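Local coordinates for protein urocanate hydratase (Paenibacillus sp. Soil724D2, PDB 7NED) that probably hydrates thiourocanate in bacterial ergothioneine breakdown, using bound NAD+ as cofactor, and also holds urocanate in its active site, at residues A49-T61 against L71-K83. Sequence-based numbering, arbitrary orientation.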
# COMPACT_ATOMS: atom_id res chain seq x y z
N ALA A 49 18.81 -5.29 1.70
CA ALA A 49 18.89 -4.48 0.48
C ALA A 49 18.74 -5.44 -0.68
O ALA A 49 18.81 -6.65 -0.51
CB ALA A 49 20.21 -3.72 0.34
N ARG A 50 18.54 -4.89 -1.88
CA ARG A 50 18.24 -5.80 -2.97
C ARG A 50 19.47 -6.59 -3.38
O ARG A 50 19.36 -7.75 -3.78
CB ARG A 50 17.66 -5.07 -4.17
CG ARG A 50 17.13 -6.05 -5.19
CD ARG A 50 16.56 -5.37 -6.39
NE ARG A 50 15.54 -4.34 -6.06
CZ ARG A 50 14.90 -3.64 -6.98
NH1 ARG A 50 15.16 -3.86 -8.27
NH2 ARG A 50 14.04 -2.69 -6.62
N ASN A 51 20.64 -5.99 -3.27
CA ASN A 51 21.88 -6.61 -3.74
C ASN A 51 23.01 -5.72 -3.26
O ASN A 51 22.78 -4.66 -2.66
CB ASN A 51 21.87 -6.76 -5.27
CG ASN A 51 21.41 -5.49 -5.96
OD1 ASN A 51 21.94 -4.41 -5.68
ND2 ASN A 51 20.43 -5.60 -6.85
N TRP A 52 24.26 -6.19 -3.48
CA TRP A 52 25.39 -5.46 -2.92
C TRP A 52 25.56 -4.11 -3.59
O TRP A 52 25.83 -3.12 -2.90
CB TRP A 52 26.68 -6.30 -2.99
CG TRP A 52 26.66 -7.37 -1.96
CD1 TRP A 52 26.52 -8.70 -2.18
CD2 TRP A 52 26.75 -7.20 -0.55
NE1 TRP A 52 26.51 -9.38 -0.99
CE2 TRP A 52 26.68 -8.48 0.03
CE3 TRP A 52 26.90 -6.09 0.29
CZ2 TRP A 52 26.73 -8.69 1.41
CZ3 TRP A 52 26.97 -6.29 1.66
CH2 TRP A 52 26.90 -7.59 2.21
N PRO A 53 25.40 -4.02 -4.90
CA PRO A 53 25.37 -2.68 -5.53
C PRO A 53 24.38 -1.74 -4.85
O PRO A 53 24.72 -0.58 -4.57
CB PRO A 53 24.98 -2.98 -6.97
CG PRO A 53 25.42 -4.37 -7.21
CD PRO A 53 25.26 -5.10 -5.89
N SER A 54 23.16 -2.20 -4.57
CA SER A 54 22.21 -1.34 -3.87
C SER A 54 22.72 -0.95 -2.49
O SER A 54 22.59 0.21 -2.07
CB SER A 54 20.86 -2.06 -3.74
OG SER A 54 20.31 -2.24 -5.03
N TYR A 55 23.28 -1.91 -1.74
CA TYR A 55 23.81 -1.61 -0.42
C TYR A 55 24.86 -0.51 -0.49
O TYR A 55 24.82 0.46 0.27
CB TYR A 55 24.39 -2.89 0.21
CG TYR A 55 25.25 -2.61 1.40
CD1 TYR A 55 24.70 -2.52 2.67
CD2 TYR A 55 26.62 -2.47 1.27
CE1 TYR A 55 25.50 -2.27 3.78
CE2 TYR A 55 27.42 -2.21 2.38
CZ TYR A 55 26.85 -2.12 3.62
OH TYR A 55 27.64 -1.85 4.71
N HIS A 56 25.86 -0.67 -1.36
CA HIS A 56 26.91 0.35 -1.42
C HIS A 56 26.35 1.71 -1.80
O HIS A 56 26.80 2.74 -1.27
CB HIS A 56 27.99 -0.07 -2.41
CG HIS A 56 28.73 -1.29 -1.97
ND1 HIS A 56 29.53 -1.30 -0.84
CD2 HIS A 56 28.78 -2.54 -2.49
CE1 HIS A 56 30.04 -2.51 -0.69
NE2 HIS A 56 29.61 -3.28 -1.67
N ALA A 57 25.39 1.75 -2.74
CA ALA A 57 24.81 3.04 -3.13
C ALA A 57 23.95 3.63 -2.00
O ALA A 57 23.96 4.85 -1.80
CB ALA A 57 23.98 2.90 -4.41
N ILE A 58 23.26 2.79 -1.23
CA ILE A 58 22.58 3.30 -0.02
C ILE A 58 23.60 3.89 0.95
O ILE A 58 23.39 4.99 1.49
CB ILE A 58 21.76 2.17 0.64
CG1 ILE A 58 20.56 1.79 -0.25
CG2 ILE A 58 21.30 2.58 2.05
CD1 ILE A 58 19.86 0.50 0.22
N VAL A 59 24.70 3.17 1.21
CA VAL A 59 25.70 3.68 2.14
C VAL A 59 26.26 5.02 1.65
O VAL A 59 26.32 5.99 2.42
CB VAL A 59 26.81 2.64 2.36
CG1 VAL A 59 27.97 3.25 3.16
CG2 VAL A 59 26.23 1.46 3.13
N ARG A 60 26.67 5.09 0.38
CA ARG A 60 27.16 6.36 -0.17
C ARG A 60 26.12 7.47 0.01
O ARG A 60 26.43 8.58 0.45
CB ARG A 60 27.52 6.23 -1.65
CG ARG A 60 28.80 5.46 -1.91
CD ARG A 60 29.21 5.57 -3.39
NE ARG A 60 28.21 4.99 -4.28
CZ ARG A 60 28.19 3.71 -4.66
NH1 ARG A 60 29.13 2.85 -4.25
NH2 ARG A 60 27.23 3.30 -5.48
N THR A 61 24.87 7.17 -0.36
CA THR A 61 23.84 8.20 -0.28
C THR A 61 23.65 8.71 1.14
O THR A 61 23.51 9.92 1.36
CB THR A 61 22.52 7.67 -0.82
OG1 THR A 61 22.70 7.23 -2.17
CG2 THR A 61 21.46 8.79 -0.79
N LEU A 71 15.69 10.19 0.78
CA LEU A 71 16.10 9.08 -0.07
C LEU A 71 14.93 8.13 -0.26
O LEU A 71 14.31 7.68 0.71
CB LEU A 71 17.29 8.34 0.56
CG LEU A 71 17.64 6.93 0.06
CD1 LEU A 71 18.01 6.93 -1.45
CD2 LEU A 71 18.76 6.31 0.89
N VAL A 72 14.64 7.78 -1.50
CA VAL A 72 13.58 6.84 -1.82
C VAL A 72 14.20 5.48 -2.10
O VAL A 72 15.07 5.36 -2.97
CB VAL A 72 12.77 7.31 -3.03
CG1 VAL A 72 11.97 6.16 -3.57
CG2 VAL A 72 11.87 8.50 -2.61
N ILE A 73 13.76 4.46 -1.36
CA ILE A 73 14.24 3.09 -1.57
C ILE A 73 13.04 2.25 -2.03
O ILE A 73 11.95 2.31 -1.44
CB ILE A 73 14.91 2.53 -0.30
CG1 ILE A 73 16.28 3.18 -0.12
CG2 ILE A 73 15.05 0.97 -0.38
CD1 ILE A 73 16.87 2.97 1.28
N GLN A 74 13.27 1.43 -3.06
CA GLN A 74 12.20 0.63 -3.67
C GLN A 74 12.66 -0.83 -3.70
O GLN A 74 13.66 -1.16 -4.36
CB GLN A 74 11.88 1.15 -5.08
CG GLN A 74 10.80 0.40 -5.85
CD GLN A 74 11.36 -0.66 -6.80
OE1 GLN A 74 12.41 -0.46 -7.42
NE2 GLN A 74 10.65 -1.77 -6.92
N SER A 75 11.87 -1.71 -3.08
CA SER A 75 12.30 -3.08 -2.79
C SER A 75 13.82 -3.18 -2.63
O SER A 75 14.49 -3.93 -3.35
CB SER A 75 11.76 -4.00 -3.88
OG SER A 75 10.36 -4.14 -3.72
N GLY A 76 14.38 -2.40 -1.71
CA GLY A 76 15.75 -2.54 -1.32
C GLY A 76 16.75 -1.87 -2.23
O GLY A 76 17.96 -2.06 -2.04
N LYS A 77 16.29 -1.08 -3.20
CA LYS A 77 17.20 -0.42 -4.12
C LYS A 77 17.03 1.09 -4.00
O LYS A 77 15.89 1.59 -4.06
CB LYS A 77 16.91 -0.90 -5.56
CG LYS A 77 17.84 -0.34 -6.67
CD LYS A 77 17.17 -0.69 -8.00
CE LYS A 77 17.66 0.11 -9.15
NZ LYS A 77 17.09 -0.52 -10.38
N PRO A 78 18.09 1.85 -3.79
CA PRO A 78 17.97 3.31 -3.73
C PRO A 78 17.68 3.86 -5.13
O PRO A 78 18.32 3.47 -6.10
CB PRO A 78 19.35 3.76 -3.21
CG PRO A 78 20.26 2.73 -3.83
CD PRO A 78 19.50 1.41 -3.79
N ILE A 79 16.68 4.73 -5.23
CA ILE A 79 16.18 5.22 -6.50
C ILE A 79 16.56 6.67 -6.72
O ILE A 79 17.10 7.03 -7.76
CB ILE A 79 14.65 5.05 -6.61
CG1 ILE A 79 14.21 3.60 -6.42
CG2 ILE A 79 14.14 5.61 -8.03
CD1 ILE A 79 14.84 2.62 -7.39
N GLY A 80 16.25 7.53 -5.75
CA GLY A 80 16.56 8.93 -5.95
C GLY A 80 16.57 9.70 -4.66
O GLY A 80 16.15 9.21 -3.60
N ILE A 81 17.10 10.91 -4.75
CA ILE A 81 17.15 11.83 -3.62
C ILE A 81 16.25 13.00 -3.95
O ILE A 81 16.37 13.59 -5.02
CB ILE A 81 18.59 12.33 -3.36
CG1 ILE A 81 19.55 11.16 -3.18
CG2 ILE A 81 18.62 13.28 -2.16
CD1 ILE A 81 21.03 11.53 -3.32
N PHE A 82 15.38 13.37 -3.01
CA PHE A 82 14.40 14.43 -3.25
C PHE A 82 14.49 15.47 -2.15
O PHE A 82 14.72 15.15 -0.99
CB PHE A 82 12.96 13.87 -3.31
CG PHE A 82 12.76 12.88 -4.41
CD1 PHE A 82 12.39 13.31 -5.68
CD2 PHE A 82 13.07 11.55 -4.22
CE1 PHE A 82 12.24 12.40 -6.74
CE2 PHE A 82 12.92 10.63 -5.26
CZ PHE A 82 12.49 11.04 -6.50
N LYS A 83 14.32 16.73 -2.53
CA LYS A 83 14.18 17.77 -1.53
C LYS A 83 12.83 17.68 -0.84
O LYS A 83 11.78 17.70 -1.49
CB LYS A 83 14.34 19.12 -2.20
CG LYS A 83 14.24 20.29 -1.29
CD LYS A 83 15.33 20.40 -0.32
CE LYS A 83 15.03 21.65 0.49
NZ LYS A 83 15.16 22.80 -0.45
O HOH W 1 13.63 -1.59 -9.62
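Helix 52-61 lies over the hairpin with its axis 7.4 Å from that of strand 77-83 and 51° away from parallel, and the chain just before the helix is pinned to the hairpin's turn by the hydrogen bond from Arg50 N to Gly76 O. The side chain of Arg50 adds three more hydrogen bonds to the turn. CG stands anti to the backbone N (chi1 -170°) and the chain bends at chi3, which lays the guanidinium against the turn. Arg50 NE donates nearly in the guanidinium plane to Ser75 O at 2.9 Å, while Arg50 NH2 is shared between Gln74 O at 2.8 Å and Gln74 OE1, whose amide plane stands almost perpendicular to the guanidinium. A water links NH1 to the same OE1. Lys77 CB sits over one face of the guanidinium, toward its rim; Lys77 NZ forms a salt bridge with Asp525 of the second subunit.

The turn is a type I' beta turn from Gln74 to Lys77, the tight connection of a two-residue beta hairpin in the urocanase N-terminal domain; 77-83 is the edge strand within this chain, and backbone bonds from Ile79 and Ile81 go on to the second subunit. Gln74 O takes Lys77 N and Arg50 NH2 from opposite faces of its plane, coupling the hairpin's closing bond to the arginine. A leucine in place of Arg50 would probably leave Ser75 O without its NE donor and Gln74 O with Lys77 N alone.

Farther along, the helix packs with apolar groups. The Ile58 side chain crosses Pro78 at about a right angle, its CG1 3.7 Å from Pro78 CD, with Ala57 CB against the ring's CG, and Ile58 CD1 reaches Ile73 CD1 at 4.0 Å. Thr61 OG1 hydrogen-bonds back to Ala57 O, and Thr61 CG2, anti to the backbone N, meets Ile81 CD1 tip to tip at 3.8 Å and also touches Leu71.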